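Local coordinates for Pex (Synechococcus elongatus PCC 7942, PDB 2E1N), which modifies the cyanobacterial circadian clock as a period extender and, as a PadR-family winged-helix protein, probably acts by binding DNA, at residues B[43-49]-B[98-103]; B[60-64]-B[118-122]. Residue numbers count along the deposited sequence, not the author numbering.

Interaction 1: residues B[43-49]-B[98-103]; sequences LRHEDSY and RRMYQL. With SO4 (sulfate ion), chain D.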
loop_
_atom_site.group_PDB
_atom_site.type_symbol
_atom_site.label_atom_id
_atom_site.label_comp_id
_atom_site.label_asym_id
_atom_site.label_seq_id
_atom_site.Cartn_x
_atom_site.Cartn_y
_atom_site.Cartn_z
ATOM N N LEU B 43 19.115 12.943 -1.648
ATOM C CA LEU B 43 19.903 14.164 -1.640
ATOM C C LEU B 43 20.953 14.200 -0.526
ATOM O O LEU B 43 21.919 14.961 -0.604
ATOM C CB LEU B 43 18.952 15.368 -1.575
ATOM C CG LEU B 43 18.046 15.570 -2.786
ATOM C CD1 LEU B 43 17.248 16.883 -2.631
ATOM C CD2 LEU B 43 18.831 15.598 -4.136
ATOM N N ARG B 44 20.771 13.387 0.520
ATOM C CA ARG B 44 21.793 13.255 1.550
ATOM C C ARG B 44 23.079 12.607 1.017
ATOM O O ARG B 44 24.129 12.775 1.647
ATOM C CB ARG B 44 21.271 12.497 2.765
ATOM C CG ARG B 44 20.271 13.338 3.555
ATOM C CD ARG B 44 19.697 12.586 4.746
ATOM N NE ARG B 44 20.747 12.017 5.566
ATOM C CZ ARG B 44 21.459 12.685 6.453
ATOM N NH1 ARG B 44 21.274 13.976 6.661
ATOM N NH2 ARG B 44 22.374 12.037 7.137
ATOM N N HIS B 45 22.996 11.865 -0.091
ATOM C CA HIS B 45 24.174 11.271 -0.733
ATOM C C HIS B 45 24.652 11.940 -2.016
ATOM O O HIS B 45 25.825 11.852 -2.343
ATOM C CB HIS B 45 23.889 9.822 -1.068
ATOM C CG HIS B 45 23.234 9.072 0.045
ATOM N ND1 HIS B 45 22.074 8.344 -0.130
ATOM C CD2 HIS B 45 23.553 8.972 1.360
ATOM C CE1 HIS B 45 21.722 7.804 1.023
ATOM N NE2 HIS B 45 22.600 8.171 1.943
ATOM N N GLU B 46 23.747 12.533 -2.786
ATOM C CA GLU B 46 24.098 13.069 -4.096
ATOM C C GLU B 46 23.069 14.112 -4.521
ATOM O O GLU B 46 21.891 13.972 -4.198
ATOM C CB GLU B 46 24.105 11.941 -5.132
ATOM C CG GLU B 46 22.767 11.227 -5.313
ATOM C CD GLU B 46 22.818 10.046 -6.278
ATOM O OE1 GLU B 46 23.879 9.829 -6.923
ATOM O OE2 GLU B 46 21.788 9.345 -6.404
ATOM N N ASP B 47 23.492 15.094 -5.311
ATOM C CA ASP B 47 22.556 16.017 -5.931
ATOM C C ASP B 47 21.783 15.218 -6.991
ATOM O O ASP B 47 22.319 14.276 -7.581
ATOM C CB ASP B 47 23.280 17.176 -6.602
ATOM C CG ASP B 47 24.020 18.065 -5.626
ATOM O OD1 ASP B 47 24.042 17.771 -4.410
ATOM O OD2 ASP B 47 24.610 19.060 -6.120
ATOM N N SER B 48 20.555 15.604 -7.262
ATOM C CA SER B 48 19.753 14.894 -8.249
ATOM C C SER B 48 18.803 15.842 -8.981
ATOM O O SER B 48 18.861 17.070 -8.815
ATOM C CB SER B 48 19.064 13.675 -7.609
ATOM O OG SER B 48 18.563 12.756 -8.604
ATOM N N TYR B 49 17.998 15.266 -9.866
ATOM C CA TYR B 49 17.059 16.005 -10.678
ATOM C C TYR B 49 15.790 15.153 -10.861
ATOM O O TYR B 49 15.801 13.958 -10.583
ATOM C CB TYR B 49 17.691 16.387 -11.998
ATOM C CG TYR B 49 18.270 15.261 -12.851
ATOM C CD1 TYR B 49 17.626 14.841 -14.012
ATOM C CD2 TYR B 49 19.489 14.663 -12.541
ATOM C CE1 TYR B 49 18.158 13.855 -14.818
ATOM C CE2 TYR B 49 20.031 13.636 -13.354
ATOM C CZ TYR B 49 19.369 13.253 -14.477
ATOM O OH TYR B 49 19.872 12.260 -15.293
ATOM N N ARG B 98 18.984 21.836 -17.149
ATOM C CA ARG B 98 18.474 20.815 -16.227
ATOM C C ARG B 98 18.436 21.433 -14.835
ATOM O O ARG B 98 19.404 21.996 -14.383
ATOM C CB ARG B 98 19.407 19.608 -16.262
ATOM C CG ARG B 98 19.033 18.461 -15.356
ATOM C CD ARG B 98 18.877 17.216 -16.206
ATOM N NE ARG B 98 20.075 16.435 -16.165
ATOM C CZ ARG B 98 20.400 15.469 -16.998
ATOM N NH1 ARG B 98 19.624 15.104 -18.018
ATOM N NH2 ARG B 98 21.540 14.856 -16.780
ATOM N N ARG B 99 17.304 21.324 -14.156
ATOM C CA ARG B 99 17.212 21.834 -12.794
ATOM C C ARG B 99 17.703 20.714 -11.899
ATOM O O ARG B 99 17.055 19.635 -11.838
ATOM C CB ARG B 99 15.775 22.203 -12.454
ATOM C CG ARG B 99 15.596 22.959 -11.156
ATOM C CD ARG B 99 16.263 24.280 -11.246
ATOM N NE ARG B 99 16.008 25.152 -10.103
ATOM C CZ ARG B 99 16.678 26.271 -9.870
ATOM N NH1 ARG B 99 17.710 26.621 -10.626
ATOM N NH2 ARG B 99 16.374 27.005 -8.810
ATOM N N MET B 100 18.820 20.969 -11.229
ATOM C CA MET B 100 19.361 20.108 -10.191
ATOM C C MET B 100 18.916 20.578 -8.797
ATOM O O MET B 100 18.682 21.769 -8.575
ATOM C CB MET B 100 20.887 20.139 -10.219
ATOM C CG MET B 100 21.518 19.690 -11.522
ATOM S SD MET B 100 21.243 17.954 -11.922
ATOM C CE MET B 100 22.079 17.129 -10.561
ATOM N N TYR B 101 18.912 19.643 -7.849
ATOM C CA TYR B 101 18.507 19.910 -6.476
ATOM C C TYR B 101 19.580 19.383 -5.520
ATOM O O TYR B 101 20.259 18.353 -5.795
ATOM C CB TYR B 101 17.148 19.276 -6.163
ATOM C CG TYR B 101 16.061 19.819 -7.007
ATOM C CD1 TYR B 101 15.435 21.041 -6.700
ATOM C CD2 TYR B 101 15.665 19.153 -8.115
ATOM C CE1 TYR B 101 14.440 21.537 -7.507
ATOM C CE2 TYR B 101 14.669 19.648 -8.926
ATOM C CZ TYR B 101 14.083 20.850 -8.625
ATOM O OH TYR B 101 13.066 21.311 -9.447
ATOM N N GLN B 102 19.786 20.132 -4.440
ATOM C CA GLN B 102 20.749 19.744 -3.413
ATOM C C GLN B 102 20.261 20.168 -2.035
ATOM O O GLN B 102 19.403 21.033 -1.916
ATOM C CB GLN B 102 22.139 20.337 -3.726
ATOM C CG GLN B 102 22.208 21.837 -3.509
ATOM C CD GLN B 102 23.490 22.510 -4.070
ATOM O OE1 GLN B 102 24.588 21.974 -3.976
ATOM N NE2 GLN B 102 23.330 23.687 -4.586
ATOM N N LEU B 103 20.799 19.553 -0.987
ATOM C CA LEU B 103 20.471 20.016 0.349
ATOM C C LEU B 103 21.130 21.360 0.530
ATOM O O LEU B 103 22.314 21.517 0.203
ATOM C CB LEU B 103 20.967 19.050 1.423
ATOM C CG LEU B 103 20.410 17.657 1.404
ATOM C CD1 LEU B 103 21.083 16.855 2.510
ATOM C CD2 LEU B 103 18.903 17.681 1.556
HETATM S S SO4 D . 15.728 16.602 -17.565
HETATM O O1 SO4 D . 14.548 16.852 -18.367
HETATM O O2 SO4 D . 16.490 17.829 -17.559
HETATM O O3 SO4 D . 15.412 16.206 -16.201
HETATM O O4 SO4 D . 16.522 15.564 -18.202
HETATM O O HOH W 1 22.482 17.173 -2.218
HETATM O O HOH W 2 25.329 19.383 -2.728
#
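This is the root of the winged-helix wing, where the short strand ahead of helix 50-60 joins the second strand of the beta hairpin. Ser48 and Tyr101 form the antiparallel hydrogen-bonded pair: Ser48 N gives a bond to Tyr101 O (3.1 Å) and Tyr101 N returns one to Ser48 O (2.7 Å). Next along, Tyr49, the N-cap residue of helix 50-60, turns its ring to Arg98. The guanidinium lies flat on it, planes 4° apart, with Arg98 CZ 3.9 Å from the ring centroid, a stacked cation-pi contact. Met100 adds a Met-aromatic contact, its SD 3.8 Å from Tyr49 CD2. Arg98 NH1 also bonds O4 of a sulfate (3.1 Å), probably from the crystallisation liquor; Arg94, Arg96 and Thr51 bond the same ion, an anion site consistent with a place for DNA phosphate. At the other end the two segments part, and a water bridges Leu43 O, Asp47 OD1 and Leu103 N, while Leu43 CB packs 3.9 Å from Leu103 CD2. Strand 98-103 runs between 48-49 and 84-89, where Tyr87 bonds the Asp47 carboxylate; Tyr101 rests on helix 68-80, and Arg44 makes a salt bridge to Asp109, just before helix 110-123, and a hydrogen bond to Ser111 within it.

Interaction 2: residues B[60-64]-B[118-122]; sequences HWPNY and WERYL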
loop_
_atom_site.group_PDB
_atom_site.type_symbol
_atom_site.label_atom_id
_atom_site.label_comp_id
_atom_site.label_asym_id
_atom_site.label_seq_id
_atom_site.Cartn_x
_atom_site.Cartn_y
_atom_site.Cartn_z
ATOM N N HIS B 60 15.632 0.946 -8.027
ATOM C CA HIS B 60 16.154 0.433 -6.742
ATOM C C HIS B 60 15.076 -0.128 -5.844
ATOM O O HIS B 60 15.320 -1.115 -5.132
ATOM C CB HIS B 60 17.044 1.492 -6.055
ATOM C CG HIS B 60 18.352 1.682 -6.751
ATOM N ND1 HIS B 60 19.567 1.398 -6.157
ATOM C CD2 HIS B 60 18.635 2.060 -8.022
ATOM C CE1 HIS B 60 20.541 1.623 -7.027
ATOM N NE2 HIS B 60 20.001 2.013 -8.171
ATOM N N TRP B 61 13.873 0.441 -5.896
ATOM C CA TRP B 61 12.748 -0.037 -5.099
ATOM C C TRP B 61 11.496 -0.223 -5.999
ATOM O O TRP B 61 10.595 0.592 -5.965
ATOM C CB TRP B 61 12.393 0.951 -3.979
ATOM C CG TRP B 61 13.470 1.193 -3.009
ATOM C CD1 TRP B 61 13.699 0.490 -1.849
ATOM C CD2 TRP B 61 14.456 2.206 -3.068
ATOM N NE1 TRP B 61 14.793 1.009 -1.199
ATOM C CE2 TRP B 61 15.275 2.064 -1.922
ATOM C CE3 TRP B 61 14.762 3.192 -3.991
ATOM C CZ2 TRP B 61 16.358 2.885 -1.682
ATOM C CZ3 TRP B 61 15.845 4.035 -3.739
ATOM C CH2 TRP B 61 16.618 3.880 -2.602
ATOM N N PRO B 62 11.466 -1.293 -6.799
ATOM C CA PRO B 62 10.408 -1.516 -7.796
ATOM C C PRO B 62 8.998 -1.712 -7.277
ATOM O O PRO B 62 8.071 -1.764 -8.081
ATOM C CB PRO B 62 10.880 -2.731 -8.581
ATOM C CG PRO B 62 12.116 -3.227 -7.931
ATOM C CD PRO B 62 12.532 -2.307 -6.844
ATOM N N ASN B 63 8.810 -1.826 -5.966
ATOM C CA ASN B 63 7.478 -1.864 -5.432
ATOM C C ASN B 63 6.827 -0.485 -5.422
ATOM O O ASN B 63 5.665 -0.396 -5.048
ATOM C CB ASN B 63 7.459 -2.379 -3.980
ATOM C CG ASN B 63 7.850 -3.837 -3.858
ATOM O OD1 ASN B 63 7.491 -4.670 -4.686
ATOM N ND2 ASN B 63 8.598 -4.151 -2.801
ATOM N N TYR B 64 7.605 0.569 -5.734
ATOM C CA TYR B 64 7.120 1.949 -5.690
ATOM C C TYR B 64 7.311 2.667 -6.993
ATOM O O TYR B 64 8.211 2.316 -7.777
ATOM C CB TYR B 64 7.896 2.747 -4.626
ATOM C CG TYR B 64 7.681 2.121 -3.292
ATOM C CD1 TYR B 64 6.451 2.226 -2.657
ATOM C CD2 TYR B 64 8.668 1.358 -2.708
ATOM C CE1 TYR B 64 6.222 1.603 -1.409
ATOM C CE2 TYR B 64 8.443 0.708 -1.477
ATOM C CZ TYR B 64 7.219 0.840 -0.847
ATOM O OH TYR B 64 7.005 0.212 0.374
ATOM N N TRP B 118 11.829 7.384 5.834
ATOM C CA TRP B 118 11.821 6.572 4.619
ATOM C C TRP B 118 12.391 5.173 4.868
ATOM O O TRP B 118 11.711 4.159 4.637
ATOM C CB TRP B 118 12.625 7.291 3.525
ATOM C CG TRP B 118 12.859 6.528 2.273
ATOM C CD1 TRP B 118 14.071 6.133 1.761
ATOM C CD2 TRP B 118 11.876 6.092 1.352
ATOM N NE1 TRP B 118 13.887 5.455 0.586
ATOM C CE2 TRP B 118 12.548 5.429 0.305
ATOM C CE3 TRP B 118 10.476 6.185 1.313
ATOM C CZ2 TRP B 118 11.879 4.864 -0.756
ATOM C CZ3 TRP B 118 9.823 5.635 0.261
ATOM C CH2 TRP B 118 10.525 4.965 -0.765
ATOM N N GLU B 119 13.613 5.133 5.366
ATOM C CA GLU B 119 14.321 3.863 5.539
ATOM C C GLU B 119 13.564 2.952 6.512
ATOM O O GLU B 119 13.412 1.734 6.275
ATOM C CB GLU B 119 15.754 4.082 6.022
ATOM C CG GLU B 119 16.628 4.991 5.153
ATOM C CD GLU B 119 16.949 4.440 3.741
ATOM O OE1 GLU B 119 17.356 5.261 2.878
ATOM O OE2 GLU B 119 16.824 3.216 3.492
ATOM N N ARG B 120 13.054 3.540 7.587
ATOM C CA ARG B 120 12.279 2.753 8.553
ATOM C C ARG B 120 11.019 2.186 7.884
ATOM O O ARG B 120 10.713 0.999 8.037
ATOM C CB ARG B 120 11.974 3.570 9.815
ATOM C CG ARG B 120 13.218 3.781 10.693
ATOM C CD ARG B 120 12.887 3.989 12.183
ATOM N NE ARG B 120 14.057 4.390 12.987
ATOM C CZ ARG B 120 14.602 3.684 13.991
ATOM N NH1 ARG B 120 14.123 2.500 14.354
ATOM N NH2 ARG B 120 15.657 4.169 14.644
ATOM N N TYR B 121 10.328 3.021 7.109
ATOM C CA TYR B 121 9.168 2.596 6.340
ATOM C C TYR B 121 9.502 1.424 5.412
ATOM O O TYR B 121 8.704 0.480 5.269
ATOM C CB TYR B 121 8.631 3.772 5.526
ATOM C CG TYR B 121 7.473 3.443 4.624
ATOM C CD1 TYR B 121 6.166 3.602 5.060
ATOM C CD2 TYR B 121 7.687 3.001 3.322
ATOM C CE1 TYR B 121 5.108 3.321 4.242
ATOM C CE2 TYR B 121 6.638 2.716 2.499
ATOM C CZ TYR B 121 5.349 2.875 2.965
ATOM O OH TYR B 121 4.289 2.605 2.127
ATOM N N LEU B 122 10.676 1.473 4.794
ATOM C CA LEU B 122 11.087 0.407 3.878
ATOM C C LEU B 122 11.211 -0.945 4.580
ATOM O O LEU B 122 10.764 -1.965 4.053
ATOM C CB LEU B 122 12.396 0.757 3.186
ATOM C CG LEU B 122 12.235 1.812 2.097
ATOM C CD1 LEU B 122 13.564 2.069 1.474
ATOM C CD2 LEU B 122 11.173 1.384 1.063
#
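Aromatic packing at the protein surface joins the turn after helix 50-60 to the C-terminal helix 110-123. Residues Trp61 to Tyr64 make a type I beta turn, closed by the bond from Tyr64 N to Trp61 O (3.0 Å), and this reversal lets both large side chains at its ends set out toward the helix. Trp118 meets the two of them edge-on. Its five-membered ring lies 5.6 Å from the six-membered ring of Trp61, centroid to centroid with planes at 76°, and its six-membered ring lies 6.0 Å from the Tyr64 ring at 61°. One helical turn on, Leu122 fits against the same pair: its CD1 is 3.7 Å from Trp61 CD1, and its CD2 3.8 Å from Tyr64 CE2. Tyr121 completes the patch, with CE2 3.3 Å from Tyr64 OH. The contact is thus one of side chains alone, with the nearest CA atoms, those of Trp61 and Leu122, still 9.1 Å apart. Trp118 is buried further against Cys37 and Ala41 of helix 32-43, while Tyr121 also packs on Phe22 of the second subunit. The aromatic cluster of Trp61, Tyr64 and Trp118 thus holds the C-terminal helix to the winged-helix domain, beside the second subunit, consistent with this helix's part in PadR-family dimers.

In the fold
Interactions 1 and 2 lie on opposite sides of the chain's centre, about 19 Å apart between centres, and their segments alternate along the sequence. Helix 50-60 runs from one to the other, with 43-49 leading into it and 60-64 leaving it; strand 98-103 likewise precedes helix 110-123, the partner in interaction 2. Interaction 1 is partly buried and mixed in chemistry: paired backbone, bridging waters and a stacked arginine beside an anion. Interaction 2 is a smaller surface contact, 264 Å² against 588 Å², built from aromatic and aliphatic side chains. The former ties the wing to the helical core, whereas the latter seats the C-terminal helix near the second subunit.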